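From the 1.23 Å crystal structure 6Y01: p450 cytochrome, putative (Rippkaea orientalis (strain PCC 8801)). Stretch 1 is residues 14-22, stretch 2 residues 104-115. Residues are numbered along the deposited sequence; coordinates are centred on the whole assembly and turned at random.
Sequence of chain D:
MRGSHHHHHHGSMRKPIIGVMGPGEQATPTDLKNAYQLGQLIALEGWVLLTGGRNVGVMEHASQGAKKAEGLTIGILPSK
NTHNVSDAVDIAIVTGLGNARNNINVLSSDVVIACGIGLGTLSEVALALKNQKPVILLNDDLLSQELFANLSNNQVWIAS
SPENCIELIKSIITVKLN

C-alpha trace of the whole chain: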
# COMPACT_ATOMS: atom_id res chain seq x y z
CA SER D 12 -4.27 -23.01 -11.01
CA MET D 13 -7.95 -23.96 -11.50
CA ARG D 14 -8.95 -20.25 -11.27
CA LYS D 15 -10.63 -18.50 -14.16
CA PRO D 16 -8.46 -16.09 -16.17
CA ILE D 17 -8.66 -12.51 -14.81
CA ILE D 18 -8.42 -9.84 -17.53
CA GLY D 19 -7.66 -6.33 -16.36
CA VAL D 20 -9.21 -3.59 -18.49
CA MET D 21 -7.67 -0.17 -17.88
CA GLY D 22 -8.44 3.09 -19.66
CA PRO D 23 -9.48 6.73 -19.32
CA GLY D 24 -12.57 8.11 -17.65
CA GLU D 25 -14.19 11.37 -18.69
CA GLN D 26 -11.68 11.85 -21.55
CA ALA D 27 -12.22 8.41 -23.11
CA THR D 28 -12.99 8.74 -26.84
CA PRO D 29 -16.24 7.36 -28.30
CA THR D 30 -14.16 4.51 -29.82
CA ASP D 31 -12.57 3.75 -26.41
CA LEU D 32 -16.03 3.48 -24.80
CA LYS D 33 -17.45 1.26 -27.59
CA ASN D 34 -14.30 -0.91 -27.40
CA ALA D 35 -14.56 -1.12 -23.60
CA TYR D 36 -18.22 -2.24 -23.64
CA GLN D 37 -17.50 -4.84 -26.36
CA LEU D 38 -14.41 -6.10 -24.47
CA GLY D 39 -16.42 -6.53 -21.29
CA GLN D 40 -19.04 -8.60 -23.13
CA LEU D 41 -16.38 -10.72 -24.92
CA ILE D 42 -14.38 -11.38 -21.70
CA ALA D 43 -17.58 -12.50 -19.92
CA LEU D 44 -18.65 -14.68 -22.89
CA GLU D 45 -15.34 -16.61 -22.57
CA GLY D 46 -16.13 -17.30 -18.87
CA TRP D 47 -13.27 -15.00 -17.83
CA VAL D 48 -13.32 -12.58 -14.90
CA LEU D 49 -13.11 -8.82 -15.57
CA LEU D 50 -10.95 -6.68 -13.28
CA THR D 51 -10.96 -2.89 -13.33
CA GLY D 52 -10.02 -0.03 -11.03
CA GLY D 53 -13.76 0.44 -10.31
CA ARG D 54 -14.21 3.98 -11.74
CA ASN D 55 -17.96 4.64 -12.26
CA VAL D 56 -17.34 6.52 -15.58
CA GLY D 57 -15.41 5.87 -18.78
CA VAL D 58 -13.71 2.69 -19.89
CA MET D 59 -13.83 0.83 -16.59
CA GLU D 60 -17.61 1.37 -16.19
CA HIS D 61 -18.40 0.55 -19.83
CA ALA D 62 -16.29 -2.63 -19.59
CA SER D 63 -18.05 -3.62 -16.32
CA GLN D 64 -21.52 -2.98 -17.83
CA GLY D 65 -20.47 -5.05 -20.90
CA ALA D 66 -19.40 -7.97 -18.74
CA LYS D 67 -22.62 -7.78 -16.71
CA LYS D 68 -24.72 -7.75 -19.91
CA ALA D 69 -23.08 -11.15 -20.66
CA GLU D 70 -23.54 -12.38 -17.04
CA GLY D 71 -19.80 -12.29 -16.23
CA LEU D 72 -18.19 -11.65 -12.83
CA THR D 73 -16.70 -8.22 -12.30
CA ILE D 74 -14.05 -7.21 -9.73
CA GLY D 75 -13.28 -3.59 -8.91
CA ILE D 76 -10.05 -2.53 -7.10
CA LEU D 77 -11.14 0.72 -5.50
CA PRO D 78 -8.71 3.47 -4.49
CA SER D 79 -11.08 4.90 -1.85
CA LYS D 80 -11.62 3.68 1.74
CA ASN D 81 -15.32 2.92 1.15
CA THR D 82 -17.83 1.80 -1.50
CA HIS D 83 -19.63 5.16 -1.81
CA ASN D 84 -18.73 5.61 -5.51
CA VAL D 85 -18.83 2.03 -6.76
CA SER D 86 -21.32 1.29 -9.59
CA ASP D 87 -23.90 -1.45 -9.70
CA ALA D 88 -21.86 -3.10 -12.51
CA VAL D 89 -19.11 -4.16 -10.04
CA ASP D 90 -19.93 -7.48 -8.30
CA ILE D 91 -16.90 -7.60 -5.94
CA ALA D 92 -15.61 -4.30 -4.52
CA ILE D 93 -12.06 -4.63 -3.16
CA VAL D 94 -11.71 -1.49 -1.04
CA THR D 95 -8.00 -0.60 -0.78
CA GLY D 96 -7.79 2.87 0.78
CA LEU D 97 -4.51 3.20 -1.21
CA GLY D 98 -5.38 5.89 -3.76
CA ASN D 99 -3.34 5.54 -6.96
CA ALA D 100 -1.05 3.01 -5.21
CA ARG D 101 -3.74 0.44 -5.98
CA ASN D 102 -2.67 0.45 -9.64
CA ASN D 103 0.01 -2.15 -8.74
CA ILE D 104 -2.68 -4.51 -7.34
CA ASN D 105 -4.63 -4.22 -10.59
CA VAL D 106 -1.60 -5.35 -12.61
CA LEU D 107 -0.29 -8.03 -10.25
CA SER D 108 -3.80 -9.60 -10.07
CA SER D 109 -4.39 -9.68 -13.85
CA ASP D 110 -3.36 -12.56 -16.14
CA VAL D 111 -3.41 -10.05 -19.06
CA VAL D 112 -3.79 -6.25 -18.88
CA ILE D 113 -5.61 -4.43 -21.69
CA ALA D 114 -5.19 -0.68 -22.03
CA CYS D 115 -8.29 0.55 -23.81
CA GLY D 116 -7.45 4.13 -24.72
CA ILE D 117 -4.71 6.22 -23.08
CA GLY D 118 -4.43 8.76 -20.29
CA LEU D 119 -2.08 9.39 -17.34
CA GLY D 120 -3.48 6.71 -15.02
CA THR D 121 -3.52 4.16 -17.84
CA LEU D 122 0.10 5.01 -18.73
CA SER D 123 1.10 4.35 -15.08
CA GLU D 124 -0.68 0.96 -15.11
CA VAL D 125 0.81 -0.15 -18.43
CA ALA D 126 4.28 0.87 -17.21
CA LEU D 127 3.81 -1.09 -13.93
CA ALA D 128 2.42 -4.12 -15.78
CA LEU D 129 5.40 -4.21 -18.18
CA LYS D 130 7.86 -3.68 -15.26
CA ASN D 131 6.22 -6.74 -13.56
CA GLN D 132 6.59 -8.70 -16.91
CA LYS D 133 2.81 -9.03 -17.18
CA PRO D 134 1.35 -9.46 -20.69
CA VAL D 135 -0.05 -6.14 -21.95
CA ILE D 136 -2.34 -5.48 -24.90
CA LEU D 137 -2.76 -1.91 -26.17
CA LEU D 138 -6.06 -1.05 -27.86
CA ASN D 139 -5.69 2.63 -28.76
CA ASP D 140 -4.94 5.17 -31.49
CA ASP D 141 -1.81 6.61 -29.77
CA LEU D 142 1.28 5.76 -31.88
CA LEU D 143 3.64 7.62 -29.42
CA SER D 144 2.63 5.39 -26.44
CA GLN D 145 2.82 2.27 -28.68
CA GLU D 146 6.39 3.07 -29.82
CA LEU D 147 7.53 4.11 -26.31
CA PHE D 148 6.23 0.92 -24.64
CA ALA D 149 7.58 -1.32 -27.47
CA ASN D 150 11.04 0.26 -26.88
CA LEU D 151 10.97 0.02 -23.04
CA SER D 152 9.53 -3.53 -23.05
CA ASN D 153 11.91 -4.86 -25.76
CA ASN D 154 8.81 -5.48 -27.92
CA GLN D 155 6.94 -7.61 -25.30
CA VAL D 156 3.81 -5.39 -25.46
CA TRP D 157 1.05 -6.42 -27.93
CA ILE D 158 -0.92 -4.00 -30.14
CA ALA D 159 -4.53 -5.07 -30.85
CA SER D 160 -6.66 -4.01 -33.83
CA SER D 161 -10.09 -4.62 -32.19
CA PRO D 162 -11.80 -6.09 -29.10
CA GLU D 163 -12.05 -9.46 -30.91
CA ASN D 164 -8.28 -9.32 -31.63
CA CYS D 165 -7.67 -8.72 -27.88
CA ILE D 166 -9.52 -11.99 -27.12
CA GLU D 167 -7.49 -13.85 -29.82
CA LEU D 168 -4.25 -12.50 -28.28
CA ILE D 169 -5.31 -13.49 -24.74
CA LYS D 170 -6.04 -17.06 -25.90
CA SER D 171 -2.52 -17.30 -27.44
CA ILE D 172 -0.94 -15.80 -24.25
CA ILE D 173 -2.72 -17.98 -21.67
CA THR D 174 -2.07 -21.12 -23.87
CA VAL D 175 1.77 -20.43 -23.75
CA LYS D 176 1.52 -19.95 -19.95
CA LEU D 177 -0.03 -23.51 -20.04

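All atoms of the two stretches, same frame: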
# COMPACT_ATOMS: atom_id res chain seq x y z
N ARG D 14 -8.21 -21.52 -11.30
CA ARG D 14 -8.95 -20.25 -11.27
C ARG D 14 -9.23 -19.83 -12.70
O ARG D 14 -8.43 -20.12 -13.61
CB ARG D 14 -8.16 -19.16 -10.53
CG ARG D 14 -7.91 -19.44 -9.06
CD ARG D 14 -7.21 -18.27 -8.36
NE ARG D 14 -5.96 -17.94 -9.03
CZ ARG D 14 -4.87 -18.64 -8.91
NH1 ARG D 14 -4.80 -19.69 -8.13
NH2 ARG D 14 -3.79 -18.27 -9.57
N LYS D 15 -10.34 -19.12 -12.88
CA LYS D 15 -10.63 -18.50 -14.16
C LYS D 15 -9.60 -17.42 -14.48
O LYS D 15 -9.11 -16.73 -13.57
CB LYS D 15 -12.03 -17.89 -14.16
CG LYS D 15 -13.15 -18.93 -14.00
CD LYS D 15 -13.29 -19.87 -15.17
N PRO D 16 -9.25 -17.25 -15.76
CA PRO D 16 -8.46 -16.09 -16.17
C PRO D 16 -9.09 -14.79 -15.69
O PRO D 16 -10.33 -14.63 -15.78
CB PRO D 16 -8.47 -16.16 -17.70
CG PRO D 16 -8.68 -17.65 -17.97
CD PRO D 16 -9.62 -18.10 -16.88
N ILE D 17 -8.26 -13.87 -15.19
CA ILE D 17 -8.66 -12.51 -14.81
C ILE D 17 -8.02 -11.55 -15.80
O ILE D 17 -6.81 -11.55 -15.99
CB ILE D 17 -8.21 -12.10 -13.42
CG1 ILE D 17 -8.85 -12.93 -12.35
CG2 ILE D 17 -8.53 -10.63 -13.20
CD1 ILE D 17 -8.49 -12.46 -10.92
N ILE D 18 -8.86 -10.80 -16.51
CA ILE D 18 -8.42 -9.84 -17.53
C ILE D 18 -8.65 -8.46 -16.97
O ILE D 18 -9.81 -8.10 -16.64
CB ILE D 18 -9.17 -10.03 -18.85
CG1 ILE D 18 -9.14 -11.49 -19.30
CG2 ILE D 18 -8.61 -9.11 -19.91
CD1 ILE D 18 -7.82 -12.14 -19.40
N GLY D 19 -7.56 -7.69 -16.82
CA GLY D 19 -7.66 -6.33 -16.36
C GLY D 19 -7.89 -5.40 -17.52
O GLY D 19 -7.13 -5.42 -18.44
N VAL D 20 -8.93 -4.60 -17.46
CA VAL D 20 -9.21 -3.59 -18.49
C VAL D 20 -9.03 -2.23 -17.85
O VAL D 20 -9.76 -1.88 -16.92
CB VAL D 20 -10.59 -3.73 -19.15
CG1 VAL D 20 -10.80 -2.59 -20.13
CG2 VAL D 20 -10.68 -5.09 -19.82
N MET D 21 -8.03 -1.50 -18.35
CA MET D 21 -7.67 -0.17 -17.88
C MET D 21 -8.02 0.80 -19.00
O MET D 21 -7.99 0.45 -20.18
CB MET D 21 -6.12 -0.09 -17.60
CG MET D 21 -5.56 -1.16 -16.70
SD MET D 21 -6.12 -1.08 -14.92
CE MET D 21 -6.94 -2.67 -14.78
N GLY D 22 -8.31 2.04 -18.66
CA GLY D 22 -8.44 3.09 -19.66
C GLY D 22 -8.96 4.37 -19.04
O GLY D 22 -9.31 4.41 -17.87
N ILE D 104 -1.82 -3.34 -7.61
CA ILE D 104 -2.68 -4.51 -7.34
C ILE D 104 -3.41 -4.90 -8.60
O ILE D 104 -3.47 -6.11 -8.90
CB ILE D 104 -3.68 -4.18 -6.22
CG1 ILE D 104 -2.93 -3.78 -4.94
CG2 ILE D 104 -4.60 -5.38 -6.00
CD1 ILE D 104 -3.82 -3.37 -3.83
N ASN D 105 -3.89 -3.90 -9.35
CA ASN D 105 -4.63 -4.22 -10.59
C ASN D 105 -3.76 -5.08 -11.50
O ASN D 105 -4.18 -6.04 -12.09
CB ASN D 105 -5.02 -2.96 -11.38
CG ASN D 105 -5.97 -2.02 -10.63
OD1 ASN D 105 -6.39 -2.33 -9.59
ND2 ASN D 105 -6.21 -0.81 -11.16
N VAL D 106 -2.48 -4.67 -11.62
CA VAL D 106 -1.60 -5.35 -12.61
C VAL D 106 -1.10 -6.68 -12.09
O VAL D 106 -1.06 -7.64 -12.85
CB VAL D 106 -0.56 -4.44 -13.23
CG1 VAL D 106 -1.21 -3.18 -13.84
CG2 VAL D 106 0.50 -4.14 -12.24
N LEU D 107 -0.77 -6.75 -10.80
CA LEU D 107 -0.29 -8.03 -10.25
C LEU D 107 -1.39 -9.10 -10.25
O LEU D 107 -1.09 -10.29 -10.32
CB LEU D 107 0.22 -7.83 -8.83
CG LEU D 107 1.54 -7.02 -8.73
CD1 LEU D 107 1.84 -6.79 -7.25
CD2 LEU D 107 2.67 -7.75 -9.42
N SER D 108 -2.65 -8.66 -10.15
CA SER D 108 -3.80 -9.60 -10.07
C SER D 108 -4.28 -10.07 -11.44
O SER D 108 -5.11 -10.99 -11.48
CB SER D 108 -4.91 -8.90 -9.33
OG SER D 108 -4.58 -8.53 -8.02
N SER D 109 -3.89 -9.42 -12.50
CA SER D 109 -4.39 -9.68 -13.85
C SER D 109 -3.52 -10.72 -14.54
O SER D 109 -2.28 -10.68 -14.41
CB SER D 109 -4.42 -8.43 -14.67
OG SER D 109 -5.31 -7.45 -14.17
N ASP D 110 -4.11 -11.65 -15.26
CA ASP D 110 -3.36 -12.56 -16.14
C ASP D 110 -2.90 -11.82 -17.39
O ASP D 110 -1.81 -12.10 -17.91
CB ASP D 110 -4.20 -13.79 -16.46
CG ASP D 110 -4.46 -14.61 -15.23
OD1 ASP D 110 -3.46 -14.92 -14.49
OD2 ASP D 110 -5.58 -14.91 -14.97
N VAL D 111 -3.73 -10.93 -17.91
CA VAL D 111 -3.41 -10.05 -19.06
C VAL D 111 -4.01 -8.70 -18.72
O VAL D 111 -5.13 -8.64 -18.16
CB VAL D 111 -3.98 -10.58 -20.38
CG1 VAL D 111 -3.60 -9.64 -21.50
CG2 VAL D 111 -3.54 -12.01 -20.65
N VAL D 112 -3.33 -7.63 -19.08
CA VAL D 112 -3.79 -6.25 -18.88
C VAL D 112 -4.07 -5.69 -20.27
O VAL D 112 -3.21 -5.79 -21.16
CB VAL D 112 -2.71 -5.40 -18.15
CG1 VAL D 112 -3.10 -3.95 -18.12
CG2 VAL D 112 -2.45 -5.92 -16.75
N ILE D 113 -5.28 -5.15 -20.46
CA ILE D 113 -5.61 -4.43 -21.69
C ILE D 113 -5.76 -2.95 -21.35
O ILE D 113 -6.52 -2.59 -20.42
CB ILE D 113 -6.93 -4.93 -22.31
CG1 ILE D 113 -6.91 -6.44 -22.57
CG2 ILE D 113 -7.24 -4.13 -23.54
CD1 ILE D 113 -8.24 -7.01 -23.02
N ALA D 114 -5.05 -2.13 -22.11
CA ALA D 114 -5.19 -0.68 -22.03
C ALA D 114 -6.07 -0.27 -23.19
O ALA D 114 -5.65 -0.33 -24.35
CB ALA D 114 -3.85 0.03 -22.07
N CYS D 115 -7.28 0.15 -22.84
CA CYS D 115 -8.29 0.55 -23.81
C CYS D 115 -8.38 2.06 -23.78
O CYS D 115 -9.03 2.63 -22.91
CB CYS D 115 -9.60 -0.16 -23.45
SG CYS D 115 -10.98 0.18 -24.52
O HOH W 1 -6.40 -16.55 -13.02

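Two parallel β-strands, Ile17–Met21 and Val111–Cys115, lie side by side in one chain although touching residues are at least 84 positions apart in sequence; their axes approach to 4.7 Å, their N-to-C directions differ by 23°, and the two stretches together bury 675 Å². Stretch 2 enters as the last part of a helix. Ile104 and Leu107 do not reach stretch 1, but Asn105 points toward it, and its ND2 lies 3.8 Å from Met21 SD, a van der Waals contact; that amide nitrogen is hydrogen-bonded elsewhere in the structure. The Ile104 O atom takes two bonds from Ser108, from N at 3.0 Å and from OG at 2.8 Å, so this hydroxyl is turned back onto its own helix. The carbonyl of Ser108 lies against stretch 1 in a plain packing contact, with Ile17 CD1 3.7 Å from Ser108 O.

Ser109 repeats the hydroxyl-to-backbone motif, its OG donating to Asn105 O at 2.8 Å, while its N makes only a weak bond to Val106 O at 3.4 Å. The same OG sits 3.4 Å from Gly19 CA. Glycine suits this spot: an ideal CB on Gly19 would fall 2.4 Å from Ser109 OG, a clash. Asp110 then grips the start of strand 17–21 with both backbone and side chain. Its N donates to Ile17 O (2.8 Å), and its carboxylate OD2 accepts from Ile17 N (2.9 Å, nearly linear at 170°), so the two residues close a ring of paired bonds. One water extends the clasp, donating to Asp110 OD2 at 2.7 Å and to Lys15 O at 2.8 Å; Pro16 CA packs 3.3 Å from Asp110 OD2.

From Val111 the regular parallel ladder takes over, pairing Ile18 with Val111, Gly19 with Val112, Val20 with Ile113 and Met21 with Ala114. Val111 O accepts from Gly19 N at 2.9 Å, whereas Val111 N is buried without a partner. On the face carrying Ile18, Val20, Val111 and Ile113, Ile18 CD1 approaches Val111 CB at 4.3 Å. Val112 projects to the other face, where its CG1 meets Met21 CG at 4.0 Å; its CA also makes a CA-H...O contact with Gly19 O at 3.5 Å.

Ile113 bonds through both its backbone polar atoms: N donates to Gly19 O and O accepts from Met21 N, each at 2.8 Å and almost straight. A parallel strand staggers its bonds in this way, one residue linking to the two that flank its partner, here Val20. The Ile113 side chain fills space beside Ile18, CD1 to CG2 being 3.8 Å. Ala114, on the face with Met21 and Val112, adds little side-chain bulk, but its CA contacts Met21 O at 3.5 Å. Cys115 N gives the last ladder bond, to Met21 O at 2.8 Å, and its CB lies 4.3 Å from Val20 CG1. Cys115 O has no hydrogen-bond partner; Gly22 CA approaches it at 3.3 Å in a CA-H...O contact.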